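Local atomic coordinates of lectin CEL-I, N-acetyl-D-galactosamine-specific C-type (Cucumaria echinata, PDB entry 4WQQ), a protein that binds carbohydrates through calcium as a C-type lectin, naturally specific for galactose and N-acetylgalactosamine and here engineered to recognise mannose. Residues 49-63 with 113-125. The protein carries 3 engineered substitutions. Numbering follows the deposited sequence.
Sequences VHSAAEQAYVFNYWR and GQFRHTEGGAWND. With CA (calcium ion), chain F; MAN (alpha-D-mannopyranose), chain H.
V49 sets its branched side chain against two aromatic rings, CG2 at the edge of F115 and CB near W123. On the helix, Q55 suits a buried position because its amide accepts and donates: OE1 receives the indole N-H of W123 (NE1 to OE1, 2.9 Å), near the plane of the indole, while NE2 bonds a lone pair of G120 O almost straight (3.0 Å) and, weakly, G121 O. A bend at chi2 (77°) carries this amide over one face of F115. V58 brings CG1 to F115 CE2, 3.4 Å away. In this C-type lectin fold, the helix packs on the hairpin of strands 112-116 and 123-126, the second carrying N124 and D125, ligands of the calcium that holds mannose. The F59 ring takes G120 over its centre, a CH-pi contact with G120 CA 3.9 Å from the centroid; G121, without a side chain, fits against this ring and the Q55 amide, its N over the same face toward the rim. W62 turns its six-membered ring edge to R116 O (CZ3, 3.4 Å), its indole nitrogen bonding D66. R63, doubly bent, lays its guanidinium face on H117 CB; a water joins NE to H117 O, and NH1 reaches Q68 O.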
# COMPACT_ATOMS: atom_id res chain seq x y z
N VAL A 49 7.28 12.44 12.58
CA VAL A 49 6.21 12.70 13.63
C VAL A 49 5.72 14.12 13.41
O VAL A 49 6.51 15.07 13.45
CB VAL A 49 6.73 12.47 15.05
CG1 VAL A 49 5.60 12.61 16.09
CG2 VAL A 49 7.29 11.05 15.15
N HIS A 50 4.43 14.23 13.13
CA HIS A 50 3.89 15.57 12.79
C HIS A 50 2.80 16.12 13.68
O HIS A 50 2.29 17.18 13.33
CB HIS A 50 3.48 15.59 11.33
CG HIS A 50 4.63 15.38 10.43
ND1 HIS A 50 5.52 16.37 10.09
CD2 HIS A 50 5.08 14.24 9.83
CE1 HIS A 50 6.45 15.86 9.29
NE2 HIS A 50 6.21 14.57 9.14
N SER A 51 2.49 15.44 14.75
CA SER A 51 1.54 15.90 15.75
C SER A 51 1.64 15.13 17.04
O SER A 51 2.23 14.04 17.09
CB SER A 51 0.13 15.71 15.18
OG SER A 51 -0.24 14.34 15.08
N ALA A 52 0.95 15.60 18.08
CA ALA A 52 0.92 14.90 19.33
C ALA A 52 0.25 13.57 19.17
O ALA A 52 0.58 12.62 19.85
CB ALA A 52 0.19 15.79 20.37
N ALA A 53 -0.77 13.52 18.31
CA ALA A 53 -1.52 12.30 18.12
C ALA A 53 -0.59 11.28 17.47
O ALA A 53 -0.57 10.13 17.89
CB ALA A 53 -2.72 12.57 17.23
N GLU A 54 0.16 11.71 16.46
CA GLU A 54 1.12 10.77 15.81
C GLU A 54 2.18 10.30 16.81
O GLU A 54 2.50 9.13 16.86
CB GLU A 54 1.73 11.37 14.55
CG GLU A 54 2.54 10.32 13.75
CD GLU A 54 2.97 10.77 12.36
OE1 GLU A 54 3.08 12.01 12.08
OE2 GLU A 54 3.26 9.82 11.55
N GLN A 55 2.70 11.22 17.62
CA GLN A 55 3.64 10.91 18.63
C GLN A 55 3.08 9.85 19.56
O GLN A 55 3.75 8.84 19.88
CB GLN A 55 3.99 12.20 19.42
CG GLN A 55 4.84 11.98 20.61
CD GLN A 55 6.32 11.74 20.30
OE1 GLN A 55 6.85 12.16 19.27
NE2 GLN A 55 6.97 11.08 21.23
N ALA A 56 1.87 10.10 20.09
CA ALA A 56 1.33 9.15 21.01
C ALA A 56 1.07 7.80 20.38
O ALA A 56 1.28 6.77 21.04
CB ALA A 56 0.07 9.74 21.66
N TYR A 57 0.62 7.78 19.16
CA TYR A 57 0.30 6.53 18.45
C TYR A 57 1.59 5.69 18.36
O TYR A 57 1.66 4.52 18.75
CB TYR A 57 -0.24 6.80 17.05
CG TYR A 57 -0.24 5.50 16.28
CD1 TYR A 57 -1.22 4.54 16.47
CD2 TYR A 57 0.84 5.19 15.44
CE1 TYR A 57 -1.14 3.31 15.86
CE2 TYR A 57 0.92 3.97 14.81
CZ TYR A 57 -0.05 3.03 15.00
OH TYR A 57 0.08 1.82 14.33
N VAL A 58 2.65 6.37 17.94
CA VAL A 58 3.97 5.72 17.81
C VAL A 58 4.53 5.18 19.11
O VAL A 58 4.95 4.06 19.21
CB VAL A 58 4.96 6.67 17.11
CG1 VAL A 58 6.41 6.12 17.14
CG2 VAL A 58 4.54 6.94 15.68
N PHE A 59 4.50 6.02 20.14
CA PHE A 59 5.04 5.68 21.42
C PHE A 59 4.24 4.49 21.99
O PHE A 59 4.83 3.51 22.51
CB PHE A 59 5.00 6.92 22.31
CG PHE A 59 5.44 6.65 23.73
CD1 PHE A 59 6.76 6.47 24.00
CD2 PHE A 59 4.52 6.58 24.75
CE1 PHE A 59 7.19 6.21 25.28
CE2 PHE A 59 4.93 6.27 26.03
CZ PHE A 59 6.27 6.11 26.31
N ASN A 60 2.88 4.56 21.93
CA ASN A 60 2.06 3.52 22.52
C ASN A 60 2.23 2.18 21.77
O ASN A 60 2.26 1.09 22.38
CB ASN A 60 0.60 3.99 22.61
CG ASN A 60 0.45 5.21 23.59
OD1 ASN A 60 1.08 5.23 24.66
ND2 ASN A 60 -0.35 6.21 23.21
N TYR A 61 2.43 2.26 20.46
CA TYR A 61 2.63 1.06 19.68
C TYR A 61 3.94 0.37 20.06
O TYR A 61 4.00 -0.84 20.39
CB TYR A 61 2.56 1.45 18.19
CG TYR A 61 2.97 0.41 17.15
CD1 TYR A 61 2.82 -0.94 17.38
CD2 TYR A 61 3.52 0.81 15.93
CE1 TYR A 61 3.19 -1.88 16.43
CE2 TYR A 61 3.88 -0.12 14.94
CZ TYR A 61 3.76 -1.47 15.21
OH TYR A 61 4.08 -2.46 14.31
N TRP A 62 5.01 1.15 20.09
CA TRP A 62 6.30 0.70 20.51
C TRP A 62 6.25 0.02 21.91
O TRP A 62 6.68 -1.12 22.08
CB TRP A 62 7.28 1.88 20.50
CG TRP A 62 8.56 1.62 21.21
CD1 TRP A 62 9.27 0.45 21.24
CD2 TRP A 62 9.36 2.58 21.89
NE1 TRP A 62 10.41 0.61 21.91
CE2 TRP A 62 10.50 1.90 22.35
CE3 TRP A 62 9.21 3.95 22.22
CZ2 TRP A 62 11.49 2.51 23.10
CZ3 TRP A 62 10.16 4.55 22.98
CH2 TRP A 62 11.33 3.83 23.37
N ARG A 63 5.71 0.76 22.89
CA ARG A 63 5.75 0.33 24.28
C ARG A 63 4.78 -0.80 24.58
O ARG A 63 4.98 -1.54 25.56
CB ARG A 63 5.59 1.53 25.19
CG ARG A 63 6.63 2.63 24.99
CD ARG A 63 8.04 2.10 25.07
NE ARG A 63 8.34 1.57 26.39
CZ ARG A 63 9.43 0.90 26.73
NH1 ARG A 63 10.35 0.59 25.85
NH2 ARG A 63 9.59 0.53 27.96
N GLY A 113 18.12 11.32 15.89
CA GLY A 113 16.98 11.44 16.79
C GLY A 113 16.32 10.13 17.21
O GLY A 113 16.35 9.16 16.46
N GLN A 114 15.79 10.08 18.43
CA GLN A 114 15.17 8.89 18.97
C GLN A 114 14.15 9.29 20.06
O GLN A 114 14.33 10.32 20.73
CB GLN A 114 16.25 7.92 19.56
CG GLN A 114 17.07 8.54 20.68
CD GLN A 114 18.21 7.71 21.25
OE1 GLN A 114 18.71 8.10 22.28
NE2 GLN A 114 18.67 6.65 20.58
N PHE A 115 13.11 8.50 20.24
CA PHE A 115 12.28 8.59 21.47
C PHE A 115 13.01 7.98 22.67
O PHE A 115 13.61 6.89 22.59
CB PHE A 115 10.99 7.76 21.32
CG PHE A 115 9.94 8.30 20.37
CD1 PHE A 115 10.14 9.36 19.51
CD2 PHE A 115 8.71 7.69 20.35
CE1 PHE A 115 9.16 9.78 18.66
CE2 PHE A 115 7.69 8.14 19.55
CZ PHE A 115 7.90 9.17 18.69
N ARG A 116 12.89 8.62 23.81
CA ARG A 116 13.03 7.97 25.11
C ARG A 116 11.80 7.10 25.43
O ARG A 116 10.74 7.31 24.88
CB ARG A 116 13.17 9.06 26.21
CG ARG A 116 14.32 9.94 25.87
CD ARG A 116 14.99 10.58 27.02
NE ARG A 116 16.35 10.07 27.05
CZ ARG A 116 17.47 10.82 27.11
NH1 ARG A 116 17.45 12.20 27.17
NH2 ARG A 116 18.62 10.18 27.10
N HIS A 117 11.98 6.14 26.33
CA HIS A 117 10.87 5.28 26.72
C HIS A 117 10.02 5.97 27.80
O HIS A 117 8.97 5.43 28.17
CB HIS A 117 11.30 3.89 27.22
CG HIS A 117 11.99 3.86 28.55
ND1 HIS A 117 13.32 4.21 28.73
CD2 HIS A 117 11.54 3.50 29.79
CE1 HIS A 117 13.66 3.99 29.99
NE2 HIS A 117 12.59 3.58 30.65
N THR A 118 10.44 7.15 28.22
CA THR A 118 9.75 7.90 29.31
C THR A 118 9.10 9.15 28.75
O THR A 118 9.34 9.56 27.58
CB THR A 118 10.76 8.27 30.37
OG1 THR A 118 11.84 8.99 29.78
CG2 THR A 118 11.23 7.10 31.06
N GLU A 119 8.21 9.75 29.54
CA GLU A 119 7.63 11.05 29.23
C GLU A 119 6.95 11.10 27.84
O GLU A 119 7.15 12.02 27.07
CB GLU A 119 8.69 12.17 29.34
CG GLU A 119 9.28 12.33 30.74
CD GLU A 119 10.24 13.51 30.87
OE1 GLU A 119 10.48 13.92 32.03
OE2 GLU A 119 10.75 14.05 29.82
N GLY A 120 6.17 10.08 27.52
CA GLY A 120 5.44 10.05 26.27
C GLY A 120 6.30 9.96 25.00
O GLY A 120 5.84 10.30 23.91
N GLY A 121 7.56 9.61 25.19
CA GLY A 121 8.49 9.49 24.03
C GLY A 121 9.26 10.72 23.69
O GLY A 121 9.71 10.90 22.54
N ALA A 122 9.46 11.60 24.66
CA ALA A 122 10.20 12.83 24.36
C ALA A 122 11.59 12.46 23.75
O ALA A 122 12.22 11.48 24.12
CB ALA A 122 10.40 13.67 25.62
N TRP A 123 12.00 13.30 22.80
CA TRP A 123 13.09 13.04 21.90
C TRP A 123 14.45 13.39 22.51
O TRP A 123 14.60 14.35 23.27
CB TRP A 123 12.92 13.84 20.63
CG TRP A 123 11.61 13.73 19.91
CD1 TRP A 123 10.58 12.91 20.20
CD2 TRP A 123 11.21 14.50 18.80
NE1 TRP A 123 9.58 13.07 19.30
CE2 TRP A 123 9.94 14.05 18.42
CE3 TRP A 123 11.82 15.49 18.06
CZ2 TRP A 123 9.28 14.58 17.35
CZ3 TRP A 123 11.17 16.03 16.99
CH2 TRP A 123 9.92 15.56 16.63
N ASN A 124 15.46 12.57 22.12
CA ASN A 124 16.85 12.81 22.38
C ASN A 124 17.63 12.65 21.05
O ASN A 124 17.23 11.88 20.17
CB ASN A 124 17.33 11.77 23.34
CG ASN A 124 18.79 11.88 23.63
OD1 ASN A 124 19.33 12.96 23.85
ND2 ASN A 124 19.47 10.74 23.58
N ASP A 125 18.72 13.41 20.92
CA ASP A 125 19.73 13.17 19.93
C ASP A 125 20.80 12.23 20.48
O ASP A 125 21.24 12.34 21.65
CB ASP A 125 20.31 14.47 19.35
CG ASP A 125 21.00 15.36 20.42
OD1 ASP A 125 20.76 15.23 21.65
OD2 ASP A 125 21.74 16.24 19.99
CA CA F . 21.44 14.00 23.46
C1 MAN H . 22.55 11.23 28.45
C2 MAN H . 22.13 12.57 27.92
C3 MAN H . 21.66 12.51 26.47
C4 MAN H . 22.67 11.70 25.67
C5 MAN H . 22.68 10.27 26.27
C6 MAN H . 23.54 9.25 25.57
O1 MAN H . 21.33 10.58 28.66
O2 MAN H . 23.31 13.33 27.97
O3 MAN H . 21.63 13.85 25.99
O4 MAN H . 22.22 11.73 24.33
O5 MAN H . 23.36 10.44 27.57
O6 MAN H . 24.75 9.98 25.51
O HOH W 1 7.10 2.89 28.67